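Local coordinates for regulator of Ty1 transposition protein 107 (Saccharomyces cerevisiae, PDB 3T7J) that probably binds phosphorylated histone H2A tails through a C-terminal pair of BRCT domains during the response to DNA damage, at residues F74-S79 with G158-A163; T133-R138 with E234-L239; R142-V147 with K197-V202; I63-I68 with Y116-I121; T6-I11 with I40-Q45. All coordinates share one frame; numbering follows the deposited sequence.

Contact 1 (F74-S79 with G158-A163)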
# COMPACT_ATOMS: atom_id res chain seq x y z
N PHE A 74 5.11 10.49 2.30
CA PHE A 74 6.51 10.76 2.62
C PHE A 74 7.29 11.14 1.37
O PHE A 74 8.10 12.07 1.39
CB PHE A 74 7.20 9.61 3.36
CG PHE A 74 8.49 10.02 4.01
CD1 PHE A 74 8.53 10.33 5.35
CD2 PHE A 74 9.64 10.16 3.25
CE1 PHE A 74 9.71 10.74 5.94
CE2 PHE A 74 10.82 10.58 3.84
CZ PHE A 74 10.86 10.86 5.18
N LEU A 75 7.06 10.42 0.28
CA LEU A 75 7.79 10.69 -0.96
C LEU A 75 7.43 12.07 -1.49
O LEU A 75 8.28 12.82 -1.96
CB LEU A 75 7.50 9.61 -2.02
CG LEU A 75 8.04 8.21 -1.74
CD1 LEU A 75 7.54 7.21 -2.79
CD2 LEU A 75 9.56 8.24 -1.71
N LYS A 76 6.15 12.42 -1.40
CA LYS A 76 5.65 13.70 -1.87
C LYS A 76 6.16 14.89 -1.04
O LYS A 76 6.27 15.99 -1.56
CB LYS A 76 4.12 13.73 -1.89
CG LYS A 76 3.50 13.10 -3.13
CD LYS A 76 2.00 13.29 -3.11
CE LYS A 76 1.35 12.65 -4.32
NZ LYS A 76 -0.14 12.75 -4.21
N SER A 77 6.44 14.66 0.23
CA SER A 77 6.95 15.73 1.10
C SER A 77 8.34 16.16 0.64
O SER A 77 8.76 17.28 0.89
CB SER A 77 7.02 15.28 2.54
OG SER A 77 8.15 14.44 2.75
N LEU A 78 9.05 15.27 -0.06
CA LEU A 78 10.34 15.66 -0.64
C LEU A 78 10.21 16.52 -1.91
O LEU A 78 11.21 16.85 -2.57
CB LEU A 78 11.24 14.44 -0.87
CG LEU A 78 11.71 13.85 0.46
CD1 LEU A 78 12.37 12.50 0.25
CD2 LEU A 78 12.67 14.83 1.13
N SER A 79 8.97 16.89 -2.24
CA SER A 79 8.71 17.85 -3.31
C SER A 79 8.05 19.12 -2.76
O SER A 79 7.64 20.00 -3.52
CB SER A 79 7.78 17.26 -4.36
OG SER A 79 6.48 17.09 -3.83
N GLY A 158 1.83 7.41 -10.27
CA GLY A 158 1.78 8.53 -11.19
C GLY A 158 1.82 9.86 -10.46
O GLY A 158 2.51 10.78 -10.87
N SER A 159 1.06 9.97 -9.38
CA SER A 159 0.94 11.25 -8.70
C SER A 159 2.24 11.61 -7.95
O SER A 159 2.65 12.76 -7.93
CB SER A 159 -0.31 11.28 -7.81
OG SER A 159 0.01 11.49 -6.45
N VAL A 160 2.89 10.60 -7.37
CA VAL A 160 4.22 10.79 -6.79
C VAL A 160 5.22 11.30 -7.85
O VAL A 160 5.94 12.29 -7.63
CB VAL A 160 4.72 9.49 -6.14
CG1 VAL A 160 6.21 9.58 -5.83
CG2 VAL A 160 3.93 9.20 -4.87
N LEU A 161 5.26 10.64 -9.00
CA LEU A 161 6.17 11.03 -10.07
C LEU A 161 5.90 12.40 -10.65
O LEU A 161 6.84 13.13 -10.97
CB LEU A 161 6.18 9.99 -11.20
CG LEU A 161 6.72 8.64 -10.74
CD1 LEU A 161 6.52 7.59 -11.85
CD2 LEU A 161 8.19 8.76 -10.34
N LYS A 162 4.62 12.75 -10.79
CA LYS A 162 4.29 14.07 -11.29
C LYS A 162 4.73 15.14 -10.29
O LYS A 162 5.30 16.17 -10.68
CB LYS A 162 2.79 14.17 -11.60
CG LYS A 162 2.35 13.23 -12.74
CD LYS A 162 0.85 13.30 -12.97
CE LYS A 162 0.40 12.34 -14.07
NZ LYS A 162 1.02 12.66 -15.38
N ALA A 163 4.50 14.89 -9.00
CA ALA A 163 5.00 15.76 -7.94
C ALA A 163 6.51 16.04 -8.09
O ALA A 163 6.98 17.13 -7.76
CB ALA A 163 4.71 15.16 -6.56
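Mixed packing of two helices, apolar at L75 and V160 and polar at its K76 and S79 side, joins the two BRCT domains here: L75 and K76 of helix 72-77, in the first domain, lie against V160 and A163 of helix 154-163, in the second. The backbones come closest at K76 and V160, whose CA atoms are 5.9 Å apart. L75 turns CB and CD1 to one methyl of V160, and CB stands 4.0 Å from V160 CG1 as the two side chains cross at a slant. With its first torsion at 167°, V160 has CG1 trans to its own N, which sets that methyl toward L75. K76 runs fully extended past V160, its CG 4.2 Å from A163 CB and its amine near S159. A weak hydrogen bond from NZ to S159 OG is modelled, but the serine oxygen is crowded and its place doubtful; the firmer partner of NZ is E72, in a salt bridge. Past the end of the helix, S79 brings CB to 3.5 Å from A163 O. Its hydroxyl turns back to K76 O at 2.5 Å from OG, in the carbonyl plane, and S79 N reaches the same oxygen. L75 and V160 both also touch I236 of helix 229-238, and this helix completes with 72-77 and 154-163 the three-helix interface by which tandem BRCT repeats commonly pack; L161 rests on I169 of strand 168-172.

Contact 2 (T133-R138 with E234-L239)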
# COMPACT_ATOMS: atom_id res chain seq x y z
N THR A 133 14.09 23.44 -9.53
CA THR A 133 13.67 22.29 -10.33
C THR A 133 13.31 21.12 -9.44
O THR A 133 13.67 21.08 -8.26
CB THR A 133 14.81 21.81 -11.26
OG1 THR A 133 15.96 21.50 -10.47
CG2 THR A 133 15.18 22.88 -12.27
N LYS A 134 12.60 20.14 -10.03
CA LYS A 134 12.33 18.87 -9.37
C LYS A 134 13.36 17.84 -9.81
O LYS A 134 14.00 17.97 -10.86
CB LYS A 134 10.92 18.37 -9.71
CG LYS A 134 9.79 19.36 -9.39
CD LYS A 134 9.72 19.71 -7.90
CE LYS A 134 8.44 20.48 -7.59
NZ LYS A 134 8.24 20.63 -6.11
N VAL A 135 13.49 16.78 -9.02
CA VAL A 135 14.50 15.75 -9.25
C VAL A 135 14.49 15.14 -10.66
O VAL A 135 15.54 15.10 -11.32
CB VAL A 135 14.45 14.67 -8.14
CG1 VAL A 135 13.12 13.91 -8.15
CG2 VAL A 135 15.64 13.73 -8.24
N PHE A 136 13.34 14.68 -11.14
CA PHE A 136 13.26 14.10 -12.49
C PHE A 136 13.35 15.15 -13.57
O PHE A 136 13.80 14.90 -14.68
CB PHE A 136 12.02 13.21 -12.64
CG PHE A 136 12.02 12.07 -11.68
CD1 PHE A 136 12.99 11.07 -11.78
CD2 PHE A 136 11.10 12.01 -10.65
CE1 PHE A 136 13.02 10.03 -10.89
CE2 PHE A 136 11.11 10.96 -9.74
CZ PHE A 136 12.08 9.97 -9.86
N GLU A 137 12.95 16.36 -13.22
CA GLU A 137 13.09 17.47 -14.14
C GLU A 137 14.56 17.77 -14.46
O GLU A 137 14.93 17.90 -15.63
CB GLU A 137 12.37 18.68 -13.58
CG GLU A 137 12.61 19.94 -14.37
CD GLU A 137 12.01 21.14 -13.69
OE1 GLU A 137 11.51 21.01 -12.56
OE2 GLU A 137 12.05 22.21 -14.30
N ARG A 138 15.42 17.84 -13.46
CA ARG A 138 16.82 18.08 -13.77
C ARG A 138 17.53 16.82 -14.26
O ARG A 138 18.64 16.88 -14.78
CB ARG A 138 17.56 18.77 -12.61
CG ARG A 138 17.23 18.24 -11.24
CD ARG A 138 18.00 18.95 -10.10
NE ARG A 138 17.83 18.21 -8.85
CZ ARG A 138 16.87 18.46 -7.96
NH1 ARG A 138 16.02 19.47 -8.14
NH2 ARG A 138 16.77 17.71 -6.87
N GLU A 234 14.66 5.64 -4.56
CA GLU A 234 15.97 6.07 -4.11
C GLU A 234 16.33 7.45 -4.68
O GLU A 234 16.89 8.27 -3.97
CB GLU A 234 17.03 5.01 -4.46
CG GLU A 234 16.82 3.67 -3.74
CD GLU A 234 16.78 3.82 -2.22
OE1 GLU A 234 17.65 4.48 -1.65
OE2 GLU A 234 15.86 3.27 -1.57
N SER A 235 15.99 7.70 -5.94
CA SER A 235 16.24 9.01 -6.54
C SER A 235 15.53 10.13 -5.77
O SER A 235 16.10 11.20 -5.56
CB SER A 235 15.80 9.05 -8.01
OG SER A 235 16.43 8.02 -8.75
N ILE A 236 14.29 9.89 -5.37
CA ILE A 236 13.54 10.86 -4.59
C ILE A 236 14.18 11.06 -3.20
O ILE A 236 14.44 12.20 -2.80
CB ILE A 236 12.06 10.44 -4.47
CG1 ILE A 236 11.39 10.54 -5.84
CG2 ILE A 236 11.32 11.32 -3.43
CD1 ILE A 236 9.99 9.96 -5.89
N PHE A 237 14.45 9.96 -2.51
CA PHE A 237 15.13 9.97 -1.21
C PHE A 237 16.43 10.77 -1.24
O PHE A 237 16.81 11.40 -0.25
CB PHE A 237 15.48 8.54 -0.74
CG PHE A 237 14.31 7.75 -0.21
CD1 PHE A 237 13.13 8.36 0.16
CD2 PHE A 237 14.42 6.37 -0.06
CE1 PHE A 237 12.07 7.62 0.65
CE2 PHE A 237 13.36 5.62 0.43
CZ PHE A 237 12.18 6.24 0.79
N HIS A 238 17.15 10.74 -2.36
CA HIS A 238 18.37 11.52 -2.46
C HIS A 238 18.16 12.86 -3.14
O HIS A 238 19.09 13.66 -3.21
CB HIS A 238 19.46 10.74 -3.21
CG HIS A 238 19.74 9.40 -2.60
ND1 HIS A 238 20.46 8.42 -3.25
CD2 HIS A 238 19.38 8.88 -1.40
CE1 HIS A 238 20.53 7.35 -2.47
NE2 HIS A 238 19.88 7.61 -1.34
N LEU A 239 16.93 13.11 -3.60
CA LEU A 239 16.67 14.19 -4.54
C LEU A 239 17.75 14.30 -5.62
O LEU A 239 18.19 15.40 -5.97
CB LEU A 239 16.46 15.53 -3.82
CG LEU A 239 15.19 15.51 -2.95
CD1 LEU A 239 14.92 16.86 -2.28
CD2 LEU A 239 14.00 15.05 -3.83
O HOH W 1 20.23 16.48 -8.44
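V135, F136 and R138 of the short helix 135-138 close over the C-terminal end of helix 229-238 within the second BRCT domain. The apolar part is carried by V135 and F136. V135 CG2 makes the closest approach of this side chain, 3.4 Å from L239 C and also near S235 O, while CG1 lies over one face of the F136 ring, toward its rim, and faces I236. The ring reaches the helix with its far end: CE2 comes to 3.9 Å from I236 CG1, the two side chains crossing at about a right angle, and CE1 meets S235 CB at 4.1 Å. Behind this pair, F136 also touches L161 of helix 154-163.

The polar part belongs to R138. NH2 donates to L239 O at 2.9 Å and 160°, with the oxygen in the guanidinium plane although the nitrogen stands above the plane of the carbonyl. NH1 donates to T133 OG1 at 3.1 Å, again in plane, and NE gives its hydrogen to a water that weakly links back to L239 O. The first torsion of 42° and a straight chain to NE carry the guanidinium back over V135 CA, from where NH2 reaches L239. L239, with positive phi, ends the helix in a Schellman motif, its N bonded to I236 O at 2.8 Å. In-plane partners at three edges probably fix the rotation of the guanidinium, and its positive charge would be well placed to favour the carbonyl-rich end of helix 229-238.

Contact 3 (R142-V147 with K197-V202)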
# COMPACT_ATOMS: atom_id res chain seq x y z
N ARG A 142 11.27 13.34 -18.50
CA ARG A 142 10.02 14.07 -18.60
C ARG A 142 8.81 13.19 -18.89
O ARG A 142 7.74 13.41 -18.33
CB ARG A 142 10.13 15.14 -19.69
CG ARG A 142 11.28 16.11 -19.52
CD ARG A 142 11.04 17.10 -18.41
NE ARG A 142 12.07 18.13 -18.42
CZ ARG A 142 12.02 19.25 -17.71
NH1 ARG A 142 10.97 19.49 -16.94
N CYS A 143 8.97 12.21 -19.77
CA CYS A 143 7.82 11.40 -20.17
C CYS A 143 8.17 9.93 -20.06
O CYS A 143 9.09 9.46 -20.72
CB CYS A 143 7.39 11.75 -21.60
SG CYS A 143 7.15 13.51 -21.95
N ILE A 144 7.45 9.20 -19.21
CA ILE A 144 7.81 7.83 -18.91
C ILE A 144 6.66 6.86 -19.14
O ILE A 144 5.50 7.25 -19.21
CB ILE A 144 8.32 7.66 -17.46
CG1 ILE A 144 7.23 7.97 -16.44
CG2 ILE A 144 9.56 8.51 -17.21
CD1 ILE A 144 6.39 6.75 -16.06
N ASN A 145 7.01 5.58 -19.27
CA ASN A 145 6.02 4.53 -19.41
C ASN A 145 5.99 3.67 -18.16
O ASN A 145 7.04 3.27 -17.65
CB ASN A 145 6.33 3.69 -20.64
CG ASN A 145 6.42 4.54 -21.90
OD1 ASN A 145 5.44 4.70 -22.62
ND2 ASN A 145 7.59 5.11 -22.14
N LEU A 146 4.79 3.38 -17.69
CA LEU A 146 4.58 2.66 -16.45
C LEU A 146 3.70 1.43 -16.70
O LEU A 146 2.61 1.56 -17.23
CB LEU A 146 3.92 3.61 -15.43
CG LEU A 146 3.46 3.05 -14.08
CD1 LEU A 146 4.64 2.48 -13.31
CD2 LEU A 146 2.73 4.13 -13.25
N VAL A 147 4.17 0.25 -16.32
CA VAL A 147 3.37 -0.97 -16.49
C VAL A 147 2.24 -1.04 -15.46
O VAL A 147 2.46 -0.89 -14.25
CB VAL A 147 4.24 -2.23 -16.39
CG1 VAL A 147 5.26 -2.26 -17.52
CG2 VAL A 147 4.94 -2.27 -15.04
N LYS A 197 15.62 8.16 -25.05
CA LYS A 197 14.42 8.39 -25.81
C LYS A 197 13.25 7.66 -25.19
O LYS A 197 12.13 8.15 -25.20
CB LYS A 197 14.62 7.95 -27.27
CG LYS A 197 13.36 8.04 -28.11
CD LYS A 197 13.60 8.91 -29.32
CE LYS A 197 13.12 8.24 -30.58
NZ LYS A 197 11.67 8.05 -30.59
N TYR A 198 13.50 6.48 -24.64
CA TYR A 198 12.43 5.70 -24.05
C TYR A 198 12.76 5.40 -22.61
O TYR A 198 13.82 4.83 -22.31
CB TYR A 198 12.24 4.36 -24.77
CG TYR A 198 11.89 4.50 -26.23
CD1 TYR A 198 10.57 4.69 -26.63
CD2 TYR A 198 12.87 4.47 -27.20
CE1 TYR A 198 10.24 4.83 -27.96
CE2 TYR A 198 12.56 4.63 -28.53
CZ TYR A 198 11.24 4.80 -28.91
OH TYR A 198 10.92 4.94 -30.23
N VAL A 199 11.85 5.74 -21.71
CA VAL A 199 12.03 5.38 -20.33
C VAL A 199 10.85 4.56 -19.84
O VAL A 199 9.70 4.99 -19.95
CB VAL A 199 12.20 6.64 -19.45
CG1 VAL A 199 12.33 6.25 -18.00
CG2 VAL A 199 13.43 7.41 -19.93
N LEU A 200 11.14 3.40 -19.29
CA LEU A 200 10.06 2.56 -18.80
C LEU A 200 10.27 2.16 -17.35
O LEU A 200 11.40 1.88 -16.93
CB LEU A 200 9.95 1.28 -19.64
CG LEU A 200 9.91 1.15 -21.17
CD1 LEU A 200 8.52 1.25 -21.77
CD2 LEU A 200 10.94 2.00 -21.93
N ILE A 201 9.17 2.09 -16.61
CA ILE A 201 9.19 1.57 -15.25
C ILE A 201 8.44 0.24 -15.28
O ILE A 201 7.25 0.20 -15.61
CB ILE A 201 8.49 2.53 -14.24
CG1 ILE A 201 9.11 3.93 -14.29
CG2 ILE A 201 8.55 1.96 -12.83
CD1 ILE A 201 8.37 4.97 -13.42
N VAL A 202 9.13 -0.84 -14.95
CA VAL A 202 8.53 -2.17 -15.05
C VAL A 202 8.67 -2.95 -13.75
O VAL A 202 9.52 -2.62 -12.92
CB VAL A 202 9.12 -2.99 -16.23
CG1 VAL A 202 9.01 -2.22 -17.53
CG2 VAL A 202 10.56 -3.38 -15.96
O HOH W 2 9.74 7.46 -22.26
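N145 and L200 stand side by side, pointing the same way, on neighbouring parallel strands at the heart of the BRCT sheet: strand 143-147 is flanked by 168-172 and by 198-201, in the 2-1-3-4 order of the fold. N145 CB lies 3.5 Å from L200 CD1, and both side chains touch L172 of strand 168-172. The opposite face carries I144, L146 and I201, which meet at a slant. I144 CD1 touches I201 CD1 at 3.7 Å, CG1 being held between N and the carbonyl carbon (chi1 65°), while its other branch, CG2, meets V199 CG1. L146 brings CD1 to 4.0 Å from I201 CB; this face is covered by helix 154-163, where L146 meets V154 and I157 and I201 meets L161. At the C-terminal end V147 CG1 crosses V202 CG1, and the pair is backed by Q207 of helix 207-218.

Backbone bonds of the parallel ladder tie the strands together. I201 N reaches N145 O at 2.6 Å, and V147 N reaches I201 O at 3.2 Å. The N145 amide is held at both ends: OD1 accepts from N170 ND2 and I183 N, while ND2 donates to V199 O, which should hold the amide in one orientation. That oxygen takes two donors from one residue, N145 N at 2.8 Å and N145 ND2 at 3.0 Å, the latter from 43° above the carbonyl plane.

Contact 4 (I63-I68 with Y116-I121)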
# COMPACT_ATOMS: atom_id res chain seq x y z
N ILE A 63 6.61 17.40 7.43
CA ILE A 63 6.08 16.04 7.42
C ILE A 63 6.37 15.42 8.76
O ILE A 63 7.49 15.54 9.27
CB ILE A 63 6.66 15.16 6.27
CG1 ILE A 63 6.14 13.73 6.38
CG2 ILE A 63 8.19 15.16 6.24
CD1 ILE A 63 4.98 13.43 5.45
N PHE A 64 5.35 14.82 9.37
CA PHE A 64 5.54 14.06 10.59
C PHE A 64 5.60 12.58 10.22
O PHE A 64 4.70 12.07 9.55
CB PHE A 64 4.42 14.32 11.60
CG PHE A 64 4.45 15.72 12.20
CD1 PHE A 64 5.35 16.04 13.20
CD2 PHE A 64 3.56 16.69 11.78
CE1 PHE A 64 5.39 17.30 13.76
CE2 PHE A 64 3.58 17.98 12.34
CZ PHE A 64 4.50 18.27 13.33
N ALA A 65 6.64 11.89 10.66
CA ALA A 65 6.75 10.46 10.40
C ALA A 65 7.78 9.82 11.33
O ALA A 65 8.76 10.46 11.70
CB ALA A 65 7.12 10.22 8.92
N PRO A 66 7.58 8.55 11.70
CA PRO A 66 8.53 7.89 12.61
C PRO A 66 9.90 7.66 11.95
O PRO A 66 10.91 7.57 12.64
CB PRO A 66 7.86 6.55 12.92
CG PRO A 66 7.01 6.27 11.70
CD PRO A 66 6.52 7.63 11.24
N LYS A 67 9.93 7.57 10.63
CA LYS A 67 11.19 7.36 9.93
C LYS A 67 10.97 7.61 8.45
O LYS A 67 9.85 7.91 8.02
CB LYS A 67 11.71 5.93 10.16
CG LYS A 67 10.74 4.86 9.66
CD LYS A 67 11.16 3.45 10.07
CE LYS A 67 12.36 2.96 9.27
NZ LYS A 67 12.87 1.65 9.80
N ILE A 68 12.04 7.48 7.67
CA ILE A 68 11.90 7.56 6.22
C ILE A 68 10.96 6.45 5.78
O ILE A 68 11.13 5.29 6.15
CB ILE A 68 13.24 7.43 5.50
CG1 ILE A 68 14.05 8.71 5.68
CG2 ILE A 68 13.03 7.15 4.02
CD1 ILE A 68 15.43 8.65 5.06
N TYR A 116 13.83 16.41 17.20
CA TYR A 116 12.95 15.37 16.69
C TYR A 116 13.12 15.09 15.22
O TYR A 116 12.17 14.70 14.53
CB TYR A 116 11.49 15.75 16.89
CG TYR A 116 11.14 16.07 18.31
CD1 TYR A 116 10.83 15.07 19.22
CD2 TYR A 116 11.12 17.38 18.75
CE1 TYR A 116 10.50 15.37 20.52
CE2 TYR A 116 10.81 17.69 20.04
CZ TYR A 116 10.49 16.69 20.93
OH TYR A 116 10.17 17.01 22.23
N GLU A 117 14.33 15.26 14.72
CA GLU A 117 14.56 15.03 13.31
C GLU A 117 14.52 13.55 12.94
O GLU A 117 14.89 12.68 13.73
CB GLU A 117 15.83 15.76 12.84
CG GLU A 117 15.62 17.29 12.81
OE2 GLU A 117 16.86 19.32 12.84
N ILE A 118 14.00 13.28 11.75
CA ILE A 118 13.91 11.93 11.23
C ILE A 118 15.26 11.52 10.68
O ILE A 118 15.78 12.17 9.78
CB ILE A 118 12.90 11.86 10.07
CG1 ILE A 118 11.48 12.16 10.56
CG2 ILE A 118 12.96 10.50 9.41
CD1 ILE A 118 10.48 12.36 9.44
N ASN A 119 15.82 10.44 11.21
CA ASN A 119 17.10 9.92 10.72
C ASN A 119 17.10 9.70 9.21
O ASN A 119 16.18 9.08 8.67
CB ASN A 119 17.45 8.62 11.45
CG ASN A 119 17.79 8.85 12.92
OD1 ASN A 119 18.48 9.82 13.25
ND2 ASN A 119 17.31 7.98 13.79
N GLY A 120 18.11 10.23 8.53
CA GLY A 120 18.22 10.13 7.09
C GLY A 120 17.83 11.39 6.33
O GLY A 120 18.31 11.64 5.22
N ILE A 121 16.95 12.20 6.91
CA ILE A 121 16.53 13.43 6.26
C ILE A 121 17.23 14.61 6.92
O ILE A 121 16.82 15.08 7.98
CB ILE A 121 15.00 13.61 6.29
CG1 ILE A 121 14.31 12.33 5.80
CG2 ILE A 121 14.56 14.76 5.41
CD1 ILE A 121 14.52 12.05 4.30
O HOH W 3 14.60 6.58 9.02
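I118 points into the turn of backbone after strand 62-64, and each of its branches has its own target. CG1 lies trans to the carbonyl carbon (chi1 -65°) and the chain then runs straight on, which puts CG1 and CD1 both against A65 O, with CG1 3.4 Å from that oxygen; CD1 goes on to A65 CB at 4.0 Å. The CG2 branch covers the K67-I68 peptide, 3.6 Å from I68 N. I68 has a similar extended shape, and its CG1 and CD1 reach over the loop to I121. There I121 is folded at its second torsion (-68°), which brings CD1 back to 3.6 Å from I68 CD1, the two chains meeting at a slant. I68 CD1 also lies 3.8 Å from G120 CA. No direct hydrogen bond joins the two segments; a water takes the hydrogen of I68 N and donates to N119 O, at 3.0 Å from each atom. F74 of helix 72-77 touches A65, I68 and I121 from within. Residues I118 to I121 form a type II beta turn, with G120 at its positive-phi position and I121 N bonded to I118 O, here laid by its isoleucines on the first BRCT domain within the connection that leads to the second.

Contact 5 (T6-I11 with I40-Q45)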
# COMPACT_ATOMS: atom_id res chain seq x y z
N THR A 6 -13.08 27.56 21.87
CA THR A 6 -12.99 28.22 23.17
C THR A 6 -12.36 27.33 24.23
O THR A 6 -11.61 27.81 25.09
CB THR A 6 -14.36 28.71 23.65
OG1 THR A 6 -14.96 29.54 22.65
CG2 THR A 6 -14.22 29.50 24.95
N LYS A 7 -12.66 26.03 24.18
CA LYS A 7 -12.10 25.09 25.15
C LYS A 7 -10.58 24.94 25.03
O LYS A 7 -9.89 24.74 26.03
CB LYS A 7 -12.78 23.73 25.04
CG LYS A 7 -12.21 22.69 26.00
CD LYS A 7 -12.99 21.39 25.91
CE LYS A 7 -12.50 20.38 26.92
NZ LYS A 7 -12.76 20.83 28.31
N ALA A 8 -10.06 25.04 23.81
CA ALA A 8 -8.62 25.06 23.60
C ALA A 8 -8.04 26.39 24.07
O ALA A 8 -6.95 26.44 24.64
CB ALA A 8 -8.28 24.82 22.15
N GLU A 9 -8.78 27.46 23.83
CA GLU A 9 -8.37 28.79 24.25
C GLU A 9 -8.21 28.87 25.77
O GLU A 9 -7.23 29.44 26.27
CB GLU A 9 -9.38 29.84 23.77
CG GLU A 9 -9.41 30.00 22.26
CD GLU A 9 -10.46 30.97 21.79
OE1 GLU A 9 -11.11 31.61 22.64
OE2 GLU A 9 -10.64 31.10 20.56
N LYS A 10 -9.15 28.27 26.50
CA LYS A 10 -9.09 28.20 27.96
C LYS A 10 -7.86 27.42 28.43
O LYS A 10 -7.13 27.86 29.32
CB LYS A 10 -10.36 27.57 28.54
CG LYS A 10 -10.47 27.71 30.06
CD LYS A 10 -11.76 27.09 30.60
CE LYS A 10 -11.97 27.40 32.08
NZ LYS A 10 -10.87 26.90 32.96
N ILE A 11 -7.62 26.26 27.82
CA ILE A 11 -6.44 25.47 28.13
C ILE A 11 -5.15 26.26 27.89
O ILE A 11 -4.24 26.24 28.71
CB ILE A 11 -6.40 24.16 27.31
CG1 ILE A 11 -7.53 23.23 27.74
CG2 ILE A 11 -5.05 23.47 27.47
CD1 ILE A 11 -7.87 22.17 26.73
N ILE A 40 -6.64 19.68 17.65
CA ILE A 40 -6.50 20.41 16.40
C ILE A 40 -6.55 21.93 16.65
O ILE A 40 -5.78 22.67 16.06
CB ILE A 40 -7.57 20.04 15.36
CG1 ILE A 40 -7.37 18.61 14.86
CG2 ILE A 40 -7.54 21.03 14.18
CD1 ILE A 40 -8.49 18.11 13.96
N GLU A 41 -7.47 22.37 17.51
CA GLU A 41 -7.60 23.80 17.85
C GLU A 41 -6.37 24.34 18.57
O GLU A 41 -5.87 25.41 18.25
CB GLU A 41 -8.84 24.04 18.73
CG GLU A 41 -9.19 25.52 18.87
CD GLU A 41 -10.35 25.77 19.82
OE1 GLU A 41 -10.85 24.80 20.45
OE2 GLU A 41 -10.77 26.94 19.95
N ILE A 42 -5.90 23.59 19.55
CA ILE A 42 -4.67 23.92 20.25
C ILE A 42 -3.50 24.05 19.27
O ILE A 42 -2.77 25.05 19.26
CB ILE A 42 -4.33 22.84 21.27
CG1 ILE A 42 -5.34 22.89 22.42
CG2 ILE A 42 -2.91 22.98 21.77
CD1 ILE A 42 -5.16 21.80 23.44
N LEU A 43 -3.31 23.02 18.46
CA LEU A 43 -2.22 23.01 17.49
C LEU A 43 -2.31 24.22 16.57
O LEU A 43 -1.31 24.89 16.30
CB LEU A 43 -2.24 21.72 16.69
CG LEU A 43 -1.80 20.47 17.46
CD1 LEU A 43 -1.90 19.23 16.56
CD2 LEU A 43 -0.40 20.63 17.99
N ASN A 44 -3.51 24.51 16.10
CA ASN A 44 -3.73 25.67 15.25
C ASN A 44 -3.33 26.97 15.94
O ASN A 44 -2.74 27.87 15.34
CB ASN A 44 -5.20 25.75 14.83
CG ASN A 44 -5.48 26.91 13.90
OD1 ASN A 44 -5.25 26.81 12.69
ND2 ASN A 44 -5.94 28.02 14.46
N GLN A 45 -3.65 27.05 17.22
CA GLN A 45 -3.34 28.26 17.96
C GLN A 45 -1.84 28.42 18.16
O GLN A 45 -1.36 29.51 18.42
CB GLN A 45 -4.10 28.30 19.29
CG GLN A 45 -5.62 28.40 19.09
CD GLN A 45 -6.30 29.29 20.11
OE1 GLN A 45 -5.93 29.31 21.28
NE2 GLN A 45 -7.31 30.04 19.66
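Helix 7-13 lies across helix 37-45, the first helix of the BRCT fold in the N-terminal domain, with the axes of their short segments 8.9 Å apart and crossing at -59°. A8 is at the centre: its methyl fits against I42, with CB 3.5 Å from I42 CG1, and against the side chain of E41, whose OE1 comes to 3.1 Å from A8 CB. One turn on, I11 CD1 approaches I42 CD1 at 4.3 Å, and both isoleucines continue onto I99 of helix 90-99. The E41 chain is stretched, with CG trans to its backbone N (chi1 -168°), a shape that carries its carboxylate across to the first turn of helix 7-13. There OE2 accepts from T6 N at 3.1 Å through the syn lone pair, while A8 N makes only a weak bond to OE1. On the outer side, E9 and Q45 cross at about a right angle with carboxylate and amide planes nearly parallel, 11° apart; Q45 NE2 rests 3.3 Å from E9 CG. E9 OE2 also stands 4.2 Å from E41 OE2, a like-charge pair that is probably unfavourable. The amides at the start of helix 7-13, together with the positive end of its dipole, probably compensate the E41 carboxylate, so this pairing combines a small apolar centre with a charge-to-helix-start attraction that the neighbouring E9 would partly oppose.

How the contacts relate
Contact 3 is the buried, hydrogen-bonded sheet core of the second BRCT domain. Contact 2 is also buried but joins helix ends, with an arginine as its chief polar group. Contact 1 sits nearest the chain's centre and spans both domains; it touches contacts 2, 3 and 4, reaching contact 3 through L161, contact 4 through F74 and contact 2 through L75 and S79. Contact 4, partly buried, has no direct hydrogen bond across it; isoleucine branches and one bridging water join its two segments. Contact 5, at the far end of the first domain, touches none of the others, lying about 48 Å from contact 3 between centres, and combines a small apolar patch near the surface with a carboxylate meeting a helix start.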